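Long-range contact in Cfl (Pectobacterium brasiliense, PDB 7A9J), which probably activates carboxylic acids with ATP as a member of the AMP-binding ligase family, and binds an oxo-indene carboxylic acid related to coronafacic acid: residues Leu64-His78 and Ala91-Leu104. The protein carries 1 engineered substitution. Residues are numbered along the deposited sequence; the frame is centred on the assembly and turned at random.
Sequences LKSANIKKGDRISIH and ACLKIGAVFVPLSL
Strands Arg-74 to His-78 and Val-98 to Pro-101 run parallel, their axes 31° apart, and Ile-75 and Ile-77 each bond the partner segment through both N and O. Val-98 N reaches Asp-73 O at 2.9 Å, and Leu-102 N reaches Ile-77 O at 2.8 Å. Beyond the strands, Gly-72 N, in a type II turn, donates to Gly-96 O at 2.9 Å. Gly-96 has positive phi and ends helix 83-95; Lys-71 CB and CG lie against the carbonyls of Ile-95 and Gly-96.

Ile-95 has CG1 wedged between its backbone N and carbonyl carbon (chi1 69°). This brings CD1 to 3.8 Å from Leu-64 CD1, while CG2 lies along the Lys-65 chain, 3.6 Å from CE. Lys-65 NZ continues to a salt bridge with Asp-176. Ile-75 CD1 touches both Cys-92 SG and Ala-97 CB, each 3.9 Å away, and Ile-77 CD1 presses on Phe-99 CB at 3.5 Å. On the other face, Leu-102 CD1 packs on Ser-76 CB. The His-78 ring crosses Leu-102 at about a right angle, with Leu-102 O at its CD2 edge, 3.4 Å away. Its ND1 bonds Tyr-123 OH, and a water links NE2 to Ser-103 O.

Helix 83-95 connects the two strands in a beta-alpha-beta unit of the five-stranded parallel sheet in the AMP-binding region; strand 98-101 is the last parallel strand, and Phe-99 makes backbone hydrogen bonding to Ala-184 of strand 183-188.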
# COMPACT_ATOMS: atom_id res chain seq x y z
N LEU A 64 22.44 18.03 9.31
CA LEU A 64 22.72 16.69 9.81
C LEU A 64 24.21 16.51 10.00
O LEU A 64 24.68 16.09 11.06
CB LEU A 64 22.19 15.63 8.83
CG LEU A 64 20.68 15.50 8.71
CD1 LEU A 64 20.36 14.56 7.54
CD2 LEU A 64 20.23 14.90 10.05
N LYS A 65 24.99 16.84 8.97
CA LYS A 65 26.43 16.63 9.10
C LYS A 65 27.01 17.58 10.14
O LYS A 65 27.92 17.18 10.88
CB LYS A 65 27.11 16.78 7.73
CG LYS A 65 26.73 15.57 6.82
CD LYS A 65 27.77 15.21 5.73
CE LYS A 65 27.51 15.94 4.43
NZ LYS A 65 28.74 15.91 3.55
N SER A 66 26.50 18.80 10.23
CA SER A 66 27.01 19.72 11.24
C SER A 66 26.72 19.24 12.66
O SER A 66 27.47 19.58 13.59
CB SER A 66 26.44 21.11 11.04
OG SER A 66 27.10 21.68 9.93
N ALA A 67 25.65 18.47 12.82
CA ALA A 67 25.28 17.84 14.08
C ALA A 67 25.92 16.48 14.25
O ALA A 67 25.47 15.71 15.10
CB ALA A 67 23.76 17.71 14.18
N ASN A 68 26.94 16.16 13.45
CA ASN A 68 27.77 14.98 13.62
C ASN A 68 27.05 13.69 13.19
O ASN A 68 27.45 12.59 13.59
CB ASN A 68 28.26 14.85 15.06
CG ASN A 68 29.44 13.93 15.18
OD1 ASN A 68 30.21 13.77 14.23
ND2 ASN A 68 29.59 13.28 16.34
N ILE A 69 25.99 13.81 12.40
CA ILE A 69 25.41 12.66 11.72
C ILE A 69 26.31 12.29 10.55
O ILE A 69 26.82 13.16 9.83
CB ILE A 69 23.97 12.95 11.26
CG1 ILE A 69 23.12 13.29 12.49
CG2 ILE A 69 23.39 11.74 10.59
CD1 ILE A 69 23.31 12.33 13.67
N LYS A 70 26.59 10.99 10.41
CA LYS A 70 27.58 10.48 9.47
C LYS A 70 26.92 9.40 8.64
O LYS A 70 25.89 8.86 9.03
CB LYS A 70 28.80 9.87 10.18
CG LYS A 70 29.40 10.77 11.26
CD LYS A 70 30.76 10.25 11.74
CE LYS A 70 31.43 11.26 12.68
NZ LYS A 70 31.57 12.62 12.07
N LYS A 71 27.51 9.10 7.48
CA LYS A 71 27.09 7.94 6.68
C LYS A 71 27.00 6.71 7.58
O LYS A 71 27.93 6.44 8.34
CB LYS A 71 28.12 7.71 5.56
CG LYS A 71 27.81 6.48 4.72
CD LYS A 71 28.48 6.55 3.35
CE LYS A 71 29.89 6.09 3.42
NZ LYS A 71 30.38 5.60 2.08
N GLY A 72 25.88 5.98 7.49
CA GLY A 72 25.65 4.78 8.28
C GLY A 72 24.91 4.98 9.60
O GLY A 72 24.41 4.00 10.17
N ASP A 73 24.84 6.21 10.11
CA ASP A 73 24.01 6.49 11.27
C ASP A 73 22.53 6.29 10.92
O ASP A 73 22.10 6.59 9.81
CB ASP A 73 24.22 7.93 11.76
CG ASP A 73 25.59 8.16 12.39
OD1 ASP A 73 26.32 7.19 12.71
OD2 ASP A 73 25.93 9.35 12.58
N ARG A 74 21.75 5.87 11.89
CA ARG A 74 20.33 5.56 11.67
C ARG A 74 19.49 6.68 12.26
O ARG A 74 19.67 7.07 13.40
CB ARG A 74 19.97 4.19 12.25
CG ARG A 74 20.93 3.15 11.63
CD ARG A 74 20.62 1.81 12.09
NE ARG A 74 21.48 0.79 11.51
CZ ARG A 74 21.38 -0.50 11.84
NH1 ARG A 74 20.47 -0.86 12.74
NH2 ARG A 74 22.18 -1.41 11.30
N ILE A 75 18.55 7.19 11.47
CA ILE A 75 17.68 8.28 11.86
C ILE A 75 16.24 7.78 11.83
O ILE A 75 15.75 7.38 10.76
CB ILE A 75 17.82 9.47 10.92
CG1 ILE A 75 19.29 9.86 10.78
CG2 ILE A 75 16.96 10.65 11.46
CD1 ILE A 75 19.43 11.19 10.03
N SER A 76 15.56 7.81 12.98
CA SER A 76 14.13 7.49 13.02
C SER A 76 13.34 8.72 12.58
O SER A 76 13.63 9.83 13.01
CB SER A 76 13.71 7.08 14.43
OG SER A 76 14.17 5.78 14.71
N ILE A 77 12.35 8.52 11.71
CA ILE A 77 11.58 9.61 11.14
C ILE A 77 10.12 9.37 11.48
O ILE A 77 9.60 8.26 11.28
CB ILE A 77 11.77 9.70 9.61
CG1 ILE A 77 13.25 9.91 9.27
CG2 ILE A 77 11.00 10.91 9.09
CD1 ILE A 77 13.53 10.01 7.78
N HIS A 78 9.46 10.40 11.94
CA HIS A 78 8.18 10.12 12.59
C HIS A 78 7.32 11.37 12.37
O HIS A 78 7.24 12.24 13.21
CB HIS A 78 8.42 9.81 14.07
CG HIS A 78 7.20 9.40 14.86
ND1 HIS A 78 6.99 9.87 16.15
CD2 HIS A 78 6.21 8.50 14.62
CE1 HIS A 78 5.89 9.31 16.64
NE2 HIS A 78 5.43 8.45 15.75
N ALA A 91 17.61 14.02 2.01
CA ALA A 91 18.83 14.42 2.71
C ALA A 91 19.56 13.22 3.31
O ALA A 91 20.81 13.19 3.29
CB ALA A 91 18.53 15.49 3.78
N CYS A 92 18.81 12.24 3.88
CA CYS A 92 19.41 11.03 4.41
C CYS A 92 20.11 10.27 3.30
O CYS A 92 21.27 9.85 3.45
CB CYS A 92 18.31 10.16 5.03
SG CYS A 92 17.71 10.87 6.57
N LEU A 93 19.43 10.15 2.17
CA LEU A 93 20.01 9.47 1.01
C LEU A 93 21.28 10.17 0.52
O LEU A 93 22.26 9.51 0.17
CB LEU A 93 18.98 9.43 -0.13
CG LEU A 93 17.86 8.38 0.12
CD1 LEU A 93 16.71 8.62 -0.86
CD2 LEU A 93 18.36 6.96 0.02
N LYS A 94 21.24 11.51 0.46
CA LYS A 94 22.38 12.28 -0.01
C LYS A 94 23.62 11.98 0.81
O LYS A 94 24.72 11.85 0.26
CB LYS A 94 22.03 13.78 0.07
CG LYS A 94 23.16 14.72 -0.33
CD LYS A 94 22.64 16.20 -0.35
CE LYS A 94 23.81 17.24 -0.33
NZ LYS A 94 24.77 17.08 -1.46
N ILE A 95 23.48 11.88 2.14
CA ILE A 95 24.64 11.72 2.98
C ILE A 95 24.85 10.29 3.40
O ILE A 95 25.89 10.02 4.06
CB ILE A 95 24.59 12.63 4.22
CG1 ILE A 95 23.50 12.20 5.21
CG2 ILE A 95 24.48 14.07 3.76
CD1 ILE A 95 23.65 12.99 6.52
N GLY A 96 23.96 9.36 3.00
CA GLY A 96 24.10 7.98 3.39
C GLY A 96 23.65 7.69 4.80
O GLY A 96 24.08 6.69 5.38
N ALA A 97 22.85 8.57 5.39
CA ALA A 97 22.22 8.23 6.65
C ALA A 97 21.04 7.31 6.38
O ALA A 97 20.28 7.49 5.41
CB ALA A 97 21.76 9.49 7.41
N VAL A 98 20.92 6.30 7.22
CA VAL A 98 19.90 5.27 7.08
C VAL A 98 18.60 5.78 7.68
O VAL A 98 18.53 6.10 8.87
CB VAL A 98 20.38 3.99 7.78
CG1 VAL A 98 19.31 2.87 7.75
CG2 VAL A 98 21.69 3.55 7.17
N PHE A 99 17.54 5.89 6.88
CA PHE A 99 16.32 6.38 7.48
C PHE A 99 15.38 5.25 7.88
O PHE A 99 15.33 4.21 7.22
CB PHE A 99 15.57 7.38 6.60
CG PHE A 99 15.21 6.91 5.21
CD1 PHE A 99 13.90 6.50 4.94
CD2 PHE A 99 16.13 6.96 4.17
CE1 PHE A 99 13.50 6.13 3.66
CE2 PHE A 99 15.75 6.58 2.85
CZ PHE A 99 14.40 6.14 2.62
N VAL A 100 14.69 5.46 8.99
CA VAL A 100 13.87 4.42 9.64
C VAL A 100 12.49 5.04 9.86
O VAL A 100 12.24 5.65 10.90
CB VAL A 100 14.47 3.93 10.97
CG1 VAL A 100 13.63 2.72 11.50
CG2 VAL A 100 15.92 3.54 10.80
N PRO A 101 11.57 4.91 8.90
CA PRO A 101 10.26 5.53 9.05
C PRO A 101 9.44 4.82 10.12
O PRO A 101 9.41 3.57 10.21
CB PRO A 101 9.64 5.39 7.65
CG PRO A 101 10.72 4.85 6.75
CD PRO A 101 11.80 4.27 7.59
N LEU A 102 8.83 5.61 11.00
CA LEU A 102 8.01 5.10 12.10
C LEU A 102 6.54 5.37 11.79
O LEU A 102 6.10 6.52 11.81
CB LEU A 102 8.36 5.75 13.44
CG LEU A 102 9.83 5.61 13.80
CD1 LEU A 102 10.16 6.42 15.09
CD2 LEU A 102 10.18 4.15 13.92
N SER A 103 5.79 4.29 11.56
CA SER A 103 4.43 4.41 11.08
C SER A 103 3.58 5.19 12.08
O SER A 103 3.78 5.12 13.30
CB SER A 103 3.85 2.98 10.87
OG SER A 103 2.46 2.95 11.11
N LEU A 104 2.66 6.00 11.57
CA LEU A 104 1.79 6.77 12.44
C LEU A 104 0.78 5.91 13.18
O LEU A 104 0.11 6.42 14.08
CB LEU A 104 1.06 7.86 11.64
CG LEU A 104 1.92 8.73 10.71
CD1 LEU A 104 1.10 9.91 10.14
CD2 LEU A 104 3.19 9.22 11.43
O HOH W 1 26.88 17.27 1.21
O HOH W 2 3.16 6.71 15.77